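Local coordinates for protein cephalosporin hydroxylase CMCI (Streptomyces clavuligerus, PDB 2BM8) that takes part in cephamycin biosynthesis, probably in hydroxylation of the cephalosporin nucleus, with a methyltransferase-like Rossmann fold, at residues I189-W192 and Y193-P197; G205-R208 and D209-S212. The protein carries 3 engineered substitutions. All coordinates share one frame; numbering follows the deposited sequence.

Interaction 1. Residues I189-W192 and Y193-P197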
loop_
_atom_site.group_PDB
_atom_site.type_symbol
_atom_site.label_atom_id
_atom_site.label_comp_id
_atom_site.label_asym_id
_atom_site.label_seq_id
_atom_site.Cartn_x
_atom_site.Cartn_y
_atom_site.Cartn_z
ATOM N N ILE B 189 11.388 -9.262 20.551
ATOM C CA ILE B 189 12.557 -8.398 20.344
ATOM C C ILE B 189 12.253 -7.088 19.618
ATOM O O ILE B 189 12.730 -6.052 20.029
ATOM C CB ILE B 189 13.738 -9.165 19.708
ATOM C CG1 ILE B 189 14.588 -9.749 20.837
ATOM C CG2 ILE B 189 14.600 -8.259 18.830
ATOM C CD1 ILE B 189 15.636 -10.705 20.418
ATOM N N PRO B 190 11.491 -7.109 18.542
ATOM C CA PRO B 190 11.078 -5.864 17.886
ATOM C C PRO B 190 10.330 -4.883 18.781
ATOM O O PRO B 190 10.520 -3.692 18.590
ATOM C CB PRO B 190 10.170 -6.360 16.762
ATOM C CG PRO B 190 10.747 -7.683 16.440
ATOM C CD PRO B 190 11.003 -8.284 17.809
ATOM N N TYR B 191 9.514 -5.365 19.719
ATOM C CA TYR B 191 8.819 -4.484 20.670
ATOM C C TYR B 191 9.762 -3.874 21.728
ATOM O O TYR B 191 9.646 -2.714 22.062
ATOM C CB TYR B 191 7.636 -5.215 21.337
ATOM C CG TYR B 191 6.555 -5.639 20.358
ATOM C CD1 TYR B 191 6.636 -6.851 19.687
ATOM C CD2 TYR B 191 5.458 -4.820 20.096
ATOM C CE1 TYR B 191 5.667 -7.249 18.773
ATOM C CE2 TYR B 191 4.469 -5.207 19.194
ATOM C CZ TYR B 191 4.582 -6.426 18.536
ATOM O OH TYR B 191 3.614 -6.825 17.643
ATOM N N TRP B 192 10.691 -4.662 22.253
ATOM C CA TRP B 192 11.699 -4.147 23.168
ATOM C C TRP B 192 12.575 -3.073 22.506
ATOM O O TRP B 192 12.970 -2.132 23.161
ATOM C CB TRP B 192 12.597 -5.271 23.694
ATOM C CG TRP B 192 11.959 -6.163 24.700
ATOM C CD1 TRP B 192 10.916 -5.864 25.521
ATOM C CD2 TRP B 192 12.335 -7.508 25.006
ATOM N NE1 TRP B 192 10.610 -6.946 26.310
ATOM C CE2 TRP B 192 11.469 -7.970 26.016
ATOM C CE3 TRP B 192 13.317 -8.378 24.522
ATOM C CZ2 TRP B 192 11.547 -9.264 26.552
ATOM C CZ3 TRP B 192 13.401 -9.673 25.063
ATOM C CH2 TRP B 192 12.520 -10.094 26.069
ATOM N N TYR B 193 12.870 -3.221 21.220
ATOM C CA TYR B 193 13.662 -2.237 20.501
ATOM C C TYR B 193 12.862 -0.962 20.234
ATOM O O TYR B 193 13.426 0.138 20.172
ATOM C CB TYR B 193 14.171 -2.803 19.175
ATOM C CG TYR B 193 15.034 -1.830 18.415
ATOM C CD1 TYR B 193 16.170 -1.283 18.996
ATOM C CD2 TYR B 193 14.717 -1.444 17.121
ATOM C CE1 TYR B 193 16.982 -0.376 18.296
ATOM C CE2 TYR B 193 15.534 -0.536 16.409
ATOM C CZ TYR B 193 16.657 -0.012 17.009
ATOM O OH TYR B 193 17.458 0.881 16.334
ATOM N N ARG B 194 11.554 -1.108 20.075
ATOM C CA ARG B 194 10.682 0.038 19.867
ATOM C C ARG B 194 10.480 0.866 21.132
ATOM O O ARG B 194 10.398 2.077 21.072
ATOM C CB ARG B 194 9.313 -0.418 19.358
ATOM C CG ARG B 194 8.379 0.739 19.008
ATOM C CD ARG B 194 7.270 0.372 18.044
ATOM N NE ARG B 194 6.393 1.500 17.732
ATOM C CZ ARG B 194 6.732 2.526 16.961
ATOM N NH1 ARG B 194 7.949 2.603 16.413
ATOM N NH2 ARG B 194 5.844 3.489 16.737
ATOM N N TYR B 195 10.395 0.199 22.272
ATOM C CA TYR B 195 10.072 0.856 23.527
ATOM C C TYR B 195 11.305 1.278 24.294
ATOM O O TYR B 195 11.297 2.295 24.972
ATOM C CB TYR B 195 9.212 -0.090 24.370
ATOM C CG TYR B 195 7.883 -0.392 23.716
ATOM C CD1 TYR B 195 7.368 -1.677 23.674
ATOM C CD2 TYR B 195 7.135 0.630 23.134
ATOM C CE1 TYR B 195 6.157 -1.926 23.071
ATOM C CE2 TYR B 195 5.919 0.383 22.529
ATOM C CZ TYR B 195 5.434 -0.882 22.499
ATOM O OH TYR B 195 4.216 -1.067 21.884
ATOM N N ALA B 196 12.366 0.494 24.173
ATOM C CA ALA B 196 13.575 0.704 24.939
ATOM C C ALA B 196 14.774 0.520 24.027
ATOM O O ALA B 196 15.576 -0.373 24.243
ATOM C CB ALA B 196 13.626 -0.285 26.091
ATOM N N PRO B 197 14.891 1.352 22.997
ATOM C CA PRO B 197 15.988 1.229 22.021
ATOM C C PRO B 197 17.393 1.244 22.614
ATOM O O PRO B 197 18.235 0.453 22.201
ATOM C CB PRO B 197 15.788 2.450 21.112
ATOM C CG PRO B 197 14.891 3.364 21.866
ATOM C CD PRO B 197 13.987 2.470 22.660
#

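Interaction 2. Residues G205-R208 and D209-S212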
loop_
_atom_site.group_PDB
_atom_site.type_symbol
_atom_site.label_atom_id
_atom_site.label_comp_id
_atom_site.label_asym_id
_atom_site.label_seq_id
_atom_site.Cartn_x
_atom_site.Cartn_y
_atom_site.Cartn_z
ATOM N N GLY B 205 23.856 -6.303 22.754
ATOM C CA GLY B 205 25.247 -6.053 22.419
ATOM C C GLY B 205 26.259 -6.619 23.410
ATOM O O GLY B 205 27.409 -6.873 23.046
ATOM N N ALA B 206 25.837 -6.811 24.658
ATOM C CA ALA B 206 26.690 -7.382 25.695
ATOM C C ALA B 206 27.050 -8.845 25.394
ATOM O O ALA B 206 28.107 -9.326 25.818
ATOM C CB ALA B 206 26.001 -7.278 27.051
ATOM N N PHE B 207 26.168 -9.538 24.670
ATOM C CA PHE B 207 26.373 -10.938 24.292
ATOM C C PHE B 207 27.127 -11.148 22.967
ATOM O O PHE B 207 27.070 -12.240 22.408
ATOM C CB PHE B 207 25.019 -11.653 24.184
ATOM C CG PHE B 207 24.300 -11.797 25.491
ATOM C CD1 PHE B 207 23.561 -10.748 25.998
ATOM C CD2 PHE B 207 24.354 -12.987 26.200
ATOM C CE1 PHE B 207 22.898 -10.864 27.181
ATOM C CE2 PHE B 207 23.688 -13.124 27.390
ATOM C CZ PHE B 207 22.959 -12.058 27.889
ATOM N N ARG B 208 27.839 -10.142 22.471
ATOM C CA ARG B 208 28.451 -10.222 21.141
ATOM C C ARG B 208 29.685 -11.151 20.994
ATOM O O ARG B 208 30.098 -11.468 19.885
ATOM C CB ARG B 208 28.809 -8.818 20.645
ATOM C CG ARG B 208 29.908 -8.095 21.456
ATOM C CD ARG B 208 31.309 -8.205 20.862
ATOM N NE ARG B 208 31.346 -7.784 19.460
ATOM C CZ ARG B 208 32.062 -8.378 18.494
ATOM N NH1 ARG B 208 32.845 -9.431 18.753
ATOM N NH2 ARG B 208 32.009 -7.896 17.250
ATOM N N ASP B 209 30.285 -11.582 22.089
ATOM C CA ASP B 209 31.424 -12.496 21.990
ATOM C C ASP B 209 30.975 -13.945 21.990
ATOM O O ASP B 209 31.794 -14.840 21.772
ATOM C CB ASP B 209 32.414 -12.256 23.127
ATOM C CG ASP B 209 32.939 -10.838 23.137
ATOM O OD1 ASP B 209 33.594 -10.451 22.135
ATOM O OD2 ASP B 209 32.724 -10.040 24.089
ATOM N N VAL B 210 29.677 -14.158 22.232
ATOM C CA VAL B 210 29.120 -15.478 22.483
ATOM C C VAL B 210 27.896 -15.854 21.644
ATOM O O VAL B 210 27.612 -17.024 21.498
ATOM C CB VAL B 210 28.747 -15.638 23.976
ATOM C CG1 VAL B 210 30.007 -15.599 24.839
ATOM C CG2 VAL B 210 27.755 -14.574 24.423
ATOM N N LEU B 211 27.167 -14.877 21.115
ATOM C CA LEU B 211 25.965 -15.145 20.333
ATOM C C LEU B 211 25.950 -14.285 19.071
ATOM O O LEU B 211 26.365 -13.122 19.091
ATOM C CB LEU B 211 24.705 -14.871 21.156
ATOM C CG LEU B 211 24.328 -15.854 22.271
ATOM C CD1 LEU B 211 23.152 -15.303 23.069
ATOM C CD2 LEU B 211 23.995 -17.224 21.725
ATOM N N SER B 212 25.482 -14.875 17.980
ATOM C CA SER B 212 25.351 -14.198 16.699
ATOM C C SER B 212 23.879 -14.207 16.309
ATOM O O SER B 212 23.139 -15.074 16.752
ATOM C CB SER B 212 26.141 -14.946 15.618
ATOM O OG SER B 212 25.390 -16.080 15.133
HETATM O O HOH W 1 29.806 -11.020 24.906
HETATM O O HOH W 2 27.916 -11.146 18.019
#

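Interaction 1. Residues I189-W192 and Y193-P197
Tyr193 N bonds back to Ile189 O at 3.1 Å, the first of four successive i to i+4 hydrogen bonds that run through residues 189-196. Arg194 N reaches Pro190 O, Tyr195 N reaches Tyr191 O, and Ala196 N closes the series on Trp192 O at 2.9 Å. Ala196 leaves helical geometry (psi 62°) and stands at the N-cap position of helix 197-205. Among the side chains, Tyr191 and Tyr195 meet one turn apart: Tyr195 CE1 lies 4.0 Å from Tyr191 CB and near the plane of the Tyr191 ring, at its edge. With CG anti to the carbonyl carbon (chi1 -64°), the Tyr195 ring lies back beside the preceding turn, CD1 3.0 Å from Tyr191 O. Phe200 packs on Ile189, Trp192 and Tyr193, and Trp41 of the third subunit meets the Tyr193 ring edge-to-face. Trp192 NE1 bonds to Asn13 of the second subunit, whose Phe53 meets the Tyr195 ring edge-to-face. Replacing Tyr195 by alanine would probably cost Phe53 this partner and open a gap beside Tyr191 CB. The arrangement is a short alpha-helix following strand 182-185 of a Rossmann-like class I methyltransferase fold, joined at Ala196 to the next helix and built into a subunit interface.

Interaction 2. Residues G205-R208 and D209-S212
Phe207 O is gripped by two backbone N-H groups from the residues that follow. Leu211 N comes in almost straight in line with the carbonyl bond, at 2.9 Å, whereas Val210 N sits above the carbonyl plane at 3.2 Å and uses no lone pair. The double grip folds residues 207-211 into a tight turn. Water 1 ties in its outer side, donating to Ala206 O at 2.6 Å and to Asp209 OD2, and accepting from Asp209 N; OD2 also accepts from Asn2 N of the second subunit. Water 2 donates to both Arg208 O and Leu211 O, the latter 2.7 Å away. Inside, Val210 CG2 approaches the edge of the Phe207 ring and lies 4.0 Å from Phe207 CB. The side chains of Phe207 and Leu211 run side by side in the same direction, CD2 of the ring 4.1 Å from Leu211 CD1. Both reach Met169 of helix 165-175. On the exposed side the Arg208 chain folds at CG-CD instead of extending (chi2 97°), which carries CD and NH1 alongside Asp209 OD1. That salt bridge is long, 3.6 Å from NH1 to OD1, with the two planes 57° apart. It is therefore likely to be secondary: backbone and water bonds fix the turn, apolar groups seat it on the helix, and the arginine's stronger ion pair is the one from NE to Asp39 of the third subunit.

How the interactions relate
The two interactions stand in series at the ends of helix 197-205: interaction 1 is the short helix leading into it, interaction 2 the turn that leads out to strand 211-214, outermost in the sheet within this chain. Their centres are 18 Å apart and they do not touch. Regular helical bonds shape residues 189-197, while a shared carbonyl and two waters shape residues 205-212. Interaction 1 is partly buried and mostly aromatic; interaction 2 is the more buried, with apolar residues against helix 165-175 and a charged outer side. Both meet the second and third subunits, interaction 1 with edge-to-face rings to each, interaction 2 with polar bonds to each, so both contribute to the assembly.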